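Local coordinates for penicillin-binding protein 2 (Pbp2) (Helicobacter pylori, PDB 5LP5) that probably cross-links peptidoglycan as a penicillin-binding transpeptidase, and forms a core cell-wall synthesis complex with MreC, at residues Leu298-Arg301 / Phe302-Leu306; Met535-Phe538 / His539-His542. All coordinates share one frame; numbering follows the deposited sequence.

Both contacts are tight local turns in loops of the transpeptidase domain, about 19 Å apart between centres and not touching. Contact 1 is buried, its centre about 7 Å from the centre of the chain, in the loop between helices 284-291 and 314-324. Contact 2 is a surface feature on the loop that returns from strand 511-517 to strand 542-549. In the core turn an asparagine amide oxygen gathers backbone N-H groups and an aromatic ring lies against it. At the surface the roles are reversed: a long arginine side chain turns back to hold a backbone carbonyl. Y307, just beyond contact 1, meets the ring of H542 edge-to-face, so the two loops approach a common neighbourhood.

Contact 1. Residues Leu298-Arg301 / Phe302-Leu306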
loop_
_atom_site.group_PDB
_atom_site.type_symbol
_atom_site.label_atom_id
_atom_site.label_comp_id
_atom_site.label_asym_id
_atom_site.label_seq_id
_atom_site.Cartn_x
_atom_site.Cartn_y
_atom_site.Cartn_z
ATOM N N LEU A 298 -14.741 19.597 6.709
ATOM C CA LEU A 298 -13.483 19.790 6.015
ATOM C C LEU A 298 -12.613 20.820 6.702
ATOM O O LEU A 298 -11.468 21.007 6.318
ATOM C CB LEU A 298 -13.724 20.223 4.588
ATOM C CG LEU A 298 -14.403 19.174 3.724
ATOM C CD1 LEU A 298 -14.680 19.810 2.372
ATOM C CD2 LEU A 298 -13.580 17.893 3.573
ATOM N N LEU A 299 -13.153 21.484 7.721
ATOM C CA LEU A 299 -12.423 22.525 8.413
ATOM C C LEU A 299 -11.463 21.933 9.434
ATOM O O LEU A 299 -11.863 21.156 10.317
ATOM C CB LEU A 299 -13.381 23.496 9.095
ATOM C CG LEU A 299 -12.731 24.721 9.759
ATOM C CD1 LEU A 299 -12.120 25.658 8.736
ATOM C CD2 LEU A 299 -13.710 25.484 10.641
ATOM N N ASN A 300 -10.193 22.300 9.272
ATOM C CA ASN A 300 -9.175 22.082 10.265
ATOM C C ASN A 300 -9.294 23.208 11.290
ATOM O O ASN A 300 -8.984 24.358 11.019
ATOM C CB ASN A 300 -7.789 22.076 9.609
ATOM C CG ASN A 300 -6.667 21.785 10.592
ATOM O OD1 ASN A 300 -6.668 22.273 11.720
ATOM N ND2 ASN A 300 -5.706 20.982 10.160
ATOM N N ARG A 301 -9.747 22.861 12.482
ATOM C CA ARG A 301 -10.025 23.848 13.496
ATOM C C ARG A 301 -8.855 24.174 14.434
ATOM O O ARG A 301 -8.932 25.163 15.154
ATOM C CB ARG A 301 -11.211 23.370 14.313
ATOM C CG ARG A 301 -12.513 23.404 13.535
ATOM C CD ARG A 301 -13.673 22.962 14.412
ATOM N NE ARG A 301 -14.967 23.222 13.788
ATOM C CZ ARG A 301 -15.476 22.507 12.787
ATOM N NH1 ARG A 301 -14.806 21.468 12.248
ATOM N NH2 ARG A 301 -16.665 22.838 12.307
ATOM N N PHE A 302 -7.787 23.367 14.454
ATOM C CA PHE A 302 -6.632 23.705 15.295
ATOM C C PHE A 302 -5.589 24.602 14.588
ATOM O O PHE A 302 -4.812 25.293 15.255
ATOM C CB PHE A 302 -5.976 22.450 15.938
ATOM C CG PHE A 302 -5.464 21.418 14.956
ATOM C CD1 PHE A 302 -4.250 21.591 14.297
ATOM C CD2 PHE A 302 -6.188 20.251 14.712
ATOM C CE1 PHE A 302 -3.788 20.645 13.383
ATOM C CE2 PHE A 302 -5.717 19.305 13.806
ATOM C CZ PHE A 302 -4.514 19.504 13.145
ATOM N N ALA A 303 -5.602 24.595 13.251
ATOM C CA ALA A 303 -4.637 25.352 12.425
ATOM C C ALA A 303 -5.247 26.294 11.379
ATOM O O ALA A 303 -4.577 27.229 10.929
ATOM C CB ALA A 303 -3.700 24.383 11.721
ATOM N N ASN A 304 -6.490 26.045 10.969
ATOM C CA ASN A 304 -7.113 26.825 9.888
ATOM C C ASN A 304 -8.497 27.350 10.264
ATOM O O ASN A 304 -9.442 27.290 9.471
ATOM C CB ASN A 304 -7.183 25.982 8.612
ATOM C CG ASN A 304 -5.810 25.659 8.075
ATOM O OD1 ASN A 304 -5.324 24.531 8.171
ATOM N ND2 ASN A 304 -5.151 26.669 7.542
ATOM N N ALA A 305 -8.592 27.864 11.487
ATOM C CA ALA A 305 -9.832 28.425 12.029
ATOM C C ALA A 305 -9.457 29.413 13.100
ATOM O O ALA A 305 -8.529 29.160 13.896
ATOM C CB ALA A 305 -10.720 27.355 12.627
ATOM N N LEU A 306 -10.171 30.537 13.105
ATOM C CA LEU A 306 -9.879 31.659 13.990
ATOM C C LEU A 306 -11.040 31.898 14.979
ATOM O O LEU A 306 -12.211 31.867 14.616
ATOM C CB LEU A 306 -9.595 32.919 13.158
ATOM C CG LEU A 306 -8.250 33.004 12.398
ATOM C CD1 LEU A 306 -8.208 34.135 11.372
ATOM C CD2 LEU A 306 -7.079 33.131 13.375
#
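The F302 ring lies against the side chain of N300, the first residue of an Asx motif, in the loop that leads toward helix 314-324, at whose start the SxxK motif of this family probably lies. N300 has CG anti to its own N (chi1 -177°), which swings the amide forward over the turn. The F302 N-H bonds weakly to N300 OD1, and the same oxygen sits 3.4 Å above the centre of the F302 ring. The amide plane is steeply inclined to the ring, at 68°, with N300 ND2 3.5 Å from F302 CZ. A303 makes the firmer bond of the pair, its N 3.0 Å from N300 OD1, donating from above the carbonyl plane. At N304 the backbone completes the motif: N304 N reaches N300 O at 3.0 Å, a weak bond. The N304 amide stands nearly perpendicular to that of N300, and its ND2 is held by N402 O. L442 of helix 441-453 packs on F302 and A303. With A305 the contact turns apolar: its CB lies 3.7 Å from R301 CA and 4.0 Å from L299 CD2.

Contact 2. Residues Met535-Phe538 / His539-His542; sequences MEYF and HRSH
R540 reaches back to M535 with CG anti to its own carbonyl carbon (chi1 -66°) and the chain then extended to a guanidinium that continues the zigzag (chi4 176°). Y537, with CG anti to its backbone N (chi1 -175°), carries its ring alongside the R540 guanidinium. The backbone beneath makes two overlapping type I beta turns. H539 N donates to E536 O at 3.0 Å, and R540 N makes a weaker bond to Y537 O.

The side-chain grip is side-on. R540 NE and R540 NH2 lie 2.9 Å and 3.1 Å from M535 O, and both aim at that one oxygen from the edge of the guanidinium, which keeps it close to the group's plane. NH2 approaches almost straight along the carbonyl bond, whereas NE comes from above the carbonyl plane. Two donors on one acceptor fix the rotation of the guanidinium. One of its faces rests on the Y537 backbone, with Y537 CA 3.7 Å above the plane and toward the rim. The R540 and Y537 side chains cross at about a right angle, their flat groups moderately inclined to each other, and R540 NH1 comes within 4.0 Å of Y537 CD1. M535 CE comes within 3.5 Å of H539 O. The E536 carboxylate lies near the edge of the H539 ring, near its plane, without bonding to it.

Outside the two segments, Y537 OH is hydrogen-bonded to R251, and H564 meets the rings of Y537, F538 and H542. A long, weak ion pair links R540 to E566. The chain then enters strand 542-549, which lies between strands 511-517 and 556-562 in the antiparallel sheet, and H542 pairs through its backbone with A517.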
loop_
_atom_site.group_PDB
_atom_site.type_symbol
_atom_site.label_atom_id
_atom_site.label_comp_id
_atom_site.label_asym_id
_atom_site.label_seq_id
_atom_site.Cartn_x
_atom_site.Cartn_y
_atom_site.Cartn_z
ATOM N N MET A 535 -30.531 29.815 25.655
ATOM C CA MET A 535 -29.876 30.294 24.437
ATOM C C MET A 535 -29.827 29.185 23.373
ATOM O O MET A 535 -29.372 28.073 23.648
ATOM C CB MET A 535 -28.466 30.807 24.796
ATOM C CG MET A 535 -28.015 32.068 24.053
ATOM S SD MET A 535 -27.094 33.246 25.087
ATOM C CE MET A 535 -26.046 34.099 23.907
ATOM N N GLU A 536 -30.311 29.487 22.167
ATOM C CA GLU A 536 -30.325 28.513 21.065
ATOM C C GLU A 536 -28.902 28.248 20.571
ATOM O O GLU A 536 -28.077 29.146 20.582
ATOM C CB GLU A 536 -31.215 29.009 19.915
ATOM C CG GLU A 536 -31.594 27.935 18.895
ATOM C CD GLU A 536 -30.631 27.838 17.718
ATOM O OE1 GLU A 536 -30.205 28.895 17.207
ATOM O OE2 GLU A 536 -30.306 26.700 17.304
ATOM N N TYR A 537 -28.647 27.014 20.136
ATOM C CA TYR A 537 -27.286 26.477 19.990
ATOM C C TYR A 537 -26.263 27.403 19.299
ATOM O O TYR A 537 -25.173 27.608 19.820
ATOM C CB TYR A 537 -27.333 25.099 19.308
ATOM C CG TYR A 537 -25.985 24.423 19.222
ATOM C CD1 TYR A 537 -25.651 23.344 20.051
ATOM C CD2 TYR A 537 -25.037 24.858 18.304
ATOM C CE1 TYR A 537 -24.403 22.741 19.967
ATOM C CE2 TYR A 537 -23.801 24.258 18.211
ATOM C CZ TYR A 537 -23.479 23.217 19.033
ATOM O OH TYR A 537 -22.221 22.684 18.855
ATOM N N PHE A 538 -26.605 27.963 18.142
ATOM C CA PHE A 538 -25.625 28.739 17.345
ATOM C C PHE A 538 -25.321 30.142 17.873
ATOM O O PHE A 538 -24.357 30.777 17.457
ATOM C CB PHE A 538 -26.079 28.817 15.889
ATOM C CG PHE A 538 -25.847 27.551 15.149
ATOM C CD1 PHE A 538 -24.567 27.219 14.750
ATOM C CD2 PHE A 538 -26.881 26.669 14.904
ATOM C CE1 PHE A 538 -24.322 26.036 14.090
ATOM C CE2 PHE A 538 -26.649 25.484 14.245
ATOM C CZ PHE A 538 -25.368 25.166 13.835
ATOM N N HIS A 539 -26.160 30.628 18.774
ATOM C CA HIS A 539 -25.952 31.949 19.376
ATOM C C HIS A 539 -24.984 31.895 20.559
ATOM O O HIS A 539 -24.453 32.924 20.994
ATOM C CB HIS A 539 -27.299 32.547 19.782
ATOM C CG HIS A 539 -27.909 33.381 18.706
ATOM N ND1 HIS A 539 -28.894 32.917 17.859
ATOM C CD2 HIS A 539 -27.633 34.646 18.311
ATOM C CE1 HIS A 539 -29.218 33.872 17.006
ATOM N NE2 HIS A 539 -28.468 34.931 17.258
ATOM N N ARG A 540 -24.733 30.680 21.037
ATOM C CA ARG A 540 -23.959 30.462 22.238
ATOM C C ARG A 540 -22.513 30.861 22.057
ATOM O O ARG A 540 -21.917 30.674 20.985
ATOM C CB ARG A 540 -24.036 28.996 22.640
ATOM C CG ARG A 540 -25.431 28.558 23.055
ATOM C CD ARG A 540 -25.492 27.061 23.336
ATOM N NE ARG A 540 -26.844 26.648 23.700
ATOM C CZ ARG A 540 -27.222 25.393 23.919
ATOM N NH1 ARG A 540 -26.357 24.391 23.814
ATOM N NH2 ARG A 540 -28.484 25.136 24.235
ATOM N N SER A 541 -21.958 31.415 23.136
ATOM C CA SER A 541 -20.539 31.735 23.224
ATOM C C SER A 541 -19.671 30.449 23.089
ATOM O O SER A 541 -20.078 29.365 23.529
ATOM C CB SER A 541 -20.268 32.443 24.564
ATOM O OG SER A 541 -21.334 33.321 24.929
ATOM N N HIS A 542 -18.503 30.571 22.459
ATOM C CA HIS A 542 -17.543 29.467 22.409
ATOM C C HIS A 542 -16.795 29.362 23.742
ATOM O O HIS A 542 -16.739 30.330 24.517
ATOM C CB HIS A 542 -16.506 29.651 21.297
ATOM C CG HIS A 542 -17.086 29.871 19.941
ATOM N ND1 HIS A 542 -18.049 29.052 19.397
ATOM C CD2 HIS A 542 -16.817 30.809 19.004
ATOM C CE1 HIS A 542 -18.362 29.488 18.190
ATOM N NE2 HIS A 542 -17.633 30.558 17.930
#